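Local coordinates for protein beta-lactamase (PDB 6KBY) that probably hydrolyses beta-lactam antibiotics to substituted beta-amino acids, as a class C serine beta-lactamase, and holds adenosine monophosphate in its active-site pocket, at residues A[92-95]-A[96-100]; A[192-195]-A[196-200]. One frame throughout, in Å; residues are numbered along the deposited sequence.

Interaction 1: residues A[92-95]-A[96-100]; sequences LDQS and VSHYV
Val96 begins the short, weakly bonded helix 96-99 directly after Ser95, the N-cap residue, and its side chain packs on Phe108 and Val111. Ser97 comes next, its OG 3.4 Å from Ser95 OG; the Ser97 hydroxyl is hydrogen-bonded to Asp109 OD1. His98 supplies the N-H that the cap takes up: Ser95 OG accepts from His98 N at 3.0 Å, bent to 142° at the hydrogen, and a second, weak bond runs from the same N-H to Ser95 O. The hydroxyl can face back into the turn because chi1 of 68° places OG between the Ser95 backbone N and carbonyl carbon. The His98 side chain swings back along the incoming chain, and Gln94 OE1 sits over the centre of one imidazole face, 3.5 Å above the plane. The amide is tilted 53° against that ring, so it does not stack flat on it. Tyr99 follows, its CE2 3.6 Å from Gln94 CB, and its phenol ring stands perpendicular to the Gln94 amide; His98 CD2 covers the centre of one face of this ring, and the phenol oxygen is hydrogen-bonded to Ser91 N. Tyr99 N and Val100 N both donate to Val96 O, which completes the short helix. The turn follows the chain that leaves helix 72-86. Val96, Tyr99 and Val100 pack on Ile167 of helix 158-171, Tyr99 also reaches Val113 of helix 113-117, and backbone bonds from Gln94 to Val113 and from Val96 to Val111 tie the bend to the chain entering that second helix.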
loop_
_atom_site.group_PDB
_atom_site.type_symbol
_atom_site.label_atom_id
_atom_site.label_comp_id
_atom_site.label_asym_id
_atom_site.label_seq_id
_atom_site.Cartn_x
_atom_site.Cartn_y
_atom_site.Cartn_z
ATOM N N LEU A 92 -16.104 11.696 4.097
ATOM C CA LEU A 92 -14.963 12.035 3.258
ATOM C C LEU A 92 -15.094 13.408 2.616
ATOM O O LEU A 92 -14.075 14.025 2.285
ATOM C CB LEU A 92 -14.771 10.963 2.188
ATOM C CG LEU A 92 -14.432 9.566 2.713
ATOM C CD1 LEU A 92 -14.503 8.552 1.589
ATOM C CD2 LEU A 92 -13.043 9.568 3.318
ATOM N N ASP A 93 -16.316 13.904 2.441
ATOM C CA ASP A 93 -16.500 15.193 1.793
ATOM C C ASP A 93 -16.266 16.377 2.722
ATOM O O ASP A 93 -16.119 17.501 2.235
ATOM C CB ASP A 93 -17.883 15.242 1.143
ATOM C CG ASP A 93 -17.944 14.437 -0.140
ATOM O OD1 ASP A 93 -17.060 14.642 -0.992
ATOM O OD2 ASP A 93 -18.851 13.580 -0.281
ATOM N N GLN A 94 -16.230 16.162 4.033
ATOM C CA GLN A 94 -15.994 17.260 4.956
ATOM C C GLN A 94 -14.545 17.735 4.863
ATOM O O GLN A 94 -13.646 17.007 4.432
ATOM C CB GLN A 94 -16.292 16.835 6.395
ATOM C CG GLN A 94 -17.758 16.557 6.686
ATOM C CD GLN A 94 -18.609 17.814 6.710
ATOM O OE1 GLN A 94 -18.173 18.862 7.182
ATOM N NE2 GLN A 94 -19.834 17.709 6.204
ATOM N N SER A 95 -14.324 18.970 5.291
ATOM C CA SER A 95 -12.987 19.538 5.247
ATOM C C SER A 95 -12.094 18.929 6.326
ATOM O O SER A 95 -12.554 18.419 7.354
ATOM C CB SER A 95 -13.044 21.049 5.451
ATOM O OG SER A 95 -13.454 21.354 6.775
ATOM N N VAL A 96 -10.786 19.014 6.082
ATOM C CA VAL A 96 -9.820 18.610 7.096
ATOM C C VAL A 96 -10.001 19.430 8.367
ATOM O O VAL A 96 -9.975 18.889 9.478
ATOM C CB VAL A 96 -8.389 18.709 6.535
ATOM C CG1 VAL A 96 -7.359 18.639 7.653
ATOM C CG2 VAL A 96 -8.148 17.600 5.524
ATOM N N SER A 97 -10.211 20.743 8.234
ATOM C CA SER A 97 -10.331 21.564 9.435
ATOM C C SER A 97 -11.613 21.270 10.204
ATOM O O SER A 97 -11.673 21.542 11.407
ATOM C CB SER A 97 -10.204 23.052 9.112
ATOM O OG SER A 97 -11.326 23.486 8.386
ATOM N N HIS A 98 -12.628 20.702 9.552
ATOM C CA HIS A 98 -13.788 20.232 10.297
ATOM C C HIS A 98 -13.380 19.233 11.373
ATOM O O HIS A 98 -13.902 19.268 12.495
ATOM C CB HIS A 98 -14.805 19.604 9.345
ATOM C CG HIS A 98 -16.005 19.043 10.040
ATOM N ND1 HIS A 98 -17.026 19.837 10.516
ATOM C CD2 HIS A 98 -16.344 17.769 10.349
ATOM C CE1 HIS A 98 -17.944 19.077 11.086
ATOM N NE2 HIS A 98 -17.554 17.818 10.999
ATOM N N TYR A 99 -12.444 18.338 11.050
ATOM C CA TYR A 99 -12.009 17.303 11.981
ATOM C C TYR A 99 -10.776 17.674 12.787
ATOM O O TYR A 99 -10.526 17.049 13.824
ATOM C CB TYR A 99 -11.743 15.987 11.241
ATOM C CG TYR A 99 -12.999 15.408 10.656
ATOM C CD1 TYR A 99 -13.975 14.863 11.477
ATOM C CD2 TYR A 99 -13.229 15.429 9.287
ATOM C CE1 TYR A 99 -15.139 14.353 10.957
ATOM C CE2 TYR A 99 -14.392 14.916 8.755
ATOM C CZ TYR A 99 -15.342 14.383 9.595
ATOM O OH TYR A 99 -16.501 13.876 9.067
ATOM N N VAL A 100 -9.992 18.642 12.330
ATOM C CA VAL A 100 -8.781 19.070 13.022
ATOM C C VAL A 100 -8.978 20.541 13.365
ATOM O O VAL A 100 -8.534 21.418 12.610
ATOM C CB VAL A 100 -7.531 18.839 12.156
ATOM C CG1 VAL A 100 -6.266 19.105 12.965
ATOM C CG2 VAL A 100 -7.528 17.423 11.577
#

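Interaction 2: residues A[192-195]-A[196-200]; sequences HSYL and KVPAD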
loop_
_atom_site.group_PDB
_atom_site.type_symbol
_atom_site.label_atom_id
_atom_site.label_comp_id
_atom_site.label_asym_id
_atom_site.label_seq_id
_atom_site.Cartn_x
_atom_site.Cartn_y
_atom_site.Cartn_z
ATOM N N HIS A 192 0.674 -11.226 12.122
ATOM C CA HIS A 192 2.106 -11.013 11.959
ATOM C C HIS A 192 2.372 -9.785 11.100
ATOM O O HIS A 192 3.219 -9.776 10.202
ATOM C CB HIS A 192 2.790 -12.289 11.489
ATOM C CG HIS A 192 2.593 -13.419 12.448
ATOM N ND1 HIS A 192 1.505 -14.264 12.388
ATOM C CD2 HIS A 192 3.299 -13.792 13.542
ATOM C CE1 HIS A 192 1.575 -15.138 13.378
ATOM N NE2 HIS A 192 2.651 -14.871 14.095
ATOM N N SER A 193 1.621 -8.734 11.402
ATOM C CA SER A 193 1.728 -7.434 10.767
ATOM C C SER A 193 1.801 -6.400 11.879
ATOM O O SER A 193 1.030 -6.475 12.845
ATOM C CB SER A 193 0.499 -7.172 9.900
ATOM O OG SER A 193 0.390 -8.146 8.876
ATOM N N TYR A 194 2.727 -5.451 11.756
ATOM C CA TYR A 194 3.026 -4.562 12.868
ATOM C C TYR A 194 3.437 -3.192 12.362
ATOM O O TYR A 194 4.029 -3.055 11.288
ATOM C CB TYR A 194 4.208 -5.086 13.689
ATOM C CG TYR A 194 4.096 -6.533 14.084
ATOM C CD1 TYR A 194 3.337 -6.918 15.179
ATOM C CD2 TYR A 194 4.755 -7.519 13.362
ATOM C CE1 TYR A 194 3.237 -8.252 15.542
ATOM C CE2 TYR A 194 4.662 -8.852 13.718
ATOM C CZ TYR A 194 3.904 -9.208 14.804
ATOM O OH TYR A 194 3.824 -10.536 15.148
ATOM N N LEU A 195 3.155 -2.181 13.180
ATOM C CA LEU A 195 3.865 -0.911 13.089
ATOM C C LEU A 195 5.133 -0.918 13.929
ATOM O O LEU A 195 6.123 -0.291 13.545
ATOM C CB LEU A 195 2.962 0.243 13.529
ATOM C CG LEU A 195 1.756 0.488 12.625
ATOM C CD1 LEU A 195 0.785 1.462 13.270
ATOM C CD2 LEU A 195 2.200 0.997 11.263
ATOM N N LYS A 196 5.116 -1.610 15.069
ATOM C CA LYS A 196 6.280 -1.808 15.931
ATOM C C LYS A 196 6.470 -3.308 16.107
ATOM O O LYS A 196 5.630 -3.968 16.728
ATOM C CB LYS A 196 6.043 -1.176 17.304
ATOM C CG LYS A 196 6.133 0.332 17.385
ATOM C CD LYS A 196 5.846 0.795 18.813
ATOM C CE LYS A 196 5.965 2.303 18.965
ATOM N NZ LYS A 196 5.278 2.791 20.197
ATOM N N VAL A 197 7.567 -3.841 15.584
ATOM C CA VAL A 197 7.802 -5.287 15.663
ATOM C C VAL A 197 8.109 -5.667 17.109
ATOM O O VAL A 197 8.999 -5.059 17.730
ATOM C CB VAL A 197 8.948 -5.687 14.732
ATOM C CG1 VAL A 197 9.286 -7.162 14.895
ATOM C CG2 VAL A 197 8.596 -5.361 13.275
ATOM N N PRO A 198 7.416 -6.649 17.680
ATOM C CA PRO A 198 7.663 -7.032 19.075
ATOM C C PRO A 198 8.904 -7.908 19.207
ATOM O O PRO A 198 9.440 -8.440 18.232
ATOM C CB PRO A 198 6.399 -7.815 19.446
ATOM C CG PRO A 198 5.937 -8.403 18.150
ATOM C CD PRO A 198 6.279 -7.380 17.093
ATOM N N ALA A 199 9.339 -8.077 20.463
ATOM C CA ALA A 199 10.640 -8.685 20.736
ATOM C C ALA A 199 10.722 -10.116 20.218
ATOM O O ALA A 199 11.787 -10.558 19.764
ATOM C CB ALA A 199 10.928 -8.651 22.237
ATOM N N ASP A 200 9.620 -10.862 20.291
ATOM C CA ASP A 200 9.626 -12.249 19.853
ATOM C C ASP A 200 9.605 -12.395 18.336
ATOM O O ASP A 200 9.714 -13.521 17.839
ATOM C CB ASP A 200 8.472 -13.027 20.500
ATOM C CG ASP A 200 7.104 -12.550 20.046
ATOM O OD1 ASP A 200 6.937 -11.344 19.770
ATOM O OD2 ASP A 200 6.184 -13.390 19.970
#
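Pro198 lays its CD over the Tyr194 ring, and this CH-pi contact dominates the bend in which the chain leaves strand 193-194. CD stands 3.5 Å from the ring centroid and only 13° off the normal, so the methylene next to the proline nitrogen sits almost directly above the middle of the face. Pro198 CG is displaced toward the hydroxyl end, 3.8 Å from Tyr194 CE1, and the two side chains cross at about a right angle. A chi1 of -50°, with CG opposite the carbonyl carbon, turns the phenol alongside the outgoing chain instead of across the strand.

Looser van der Waals contacts fill the corner. Tyr194 CD2 and Val197 CG2 are 4.4 Å apart, and Lys196 O approaches Tyr194 CB to 3.5 Å. Beyond CG the Lys196 chain is fully extended.

Polar support comes from outside the bend: Glu181 OE2 receives both Leu195 N and Lys196 N, two neighbouring amides that converge on one carboxylate oxygen, while Lys231 NZ donates to Leu195 O. Strand 193-194 is an outer strand of a small three-stranded antiparallel sheet, paired with 231-232. Helix 176-187 supplies Glu181 and packs Ile180 against Leu195, and the bend leads into the loop before strand 208-209.

Interactions 1 and 2 are separate local turns of one class C beta-lactamase chain, with centres 32 Å apart and nearest atoms about 18 Å apart. Interaction 1 lies far from the ligand pocket, its centre about 23 Å from the centre of the chain. Interaction 2 is nearer the catalytic pocket: the side chain of Leu195 is about 11 Å from the bound adenosine monophosphate and about 12 Å from the side chain of Ser71, the residue linked covalently to this ligand. A serine side-chain N-cap marks 92-100, and a proline over an aromatic face marks 192-200; neither contact includes a residue of the ligand pocket.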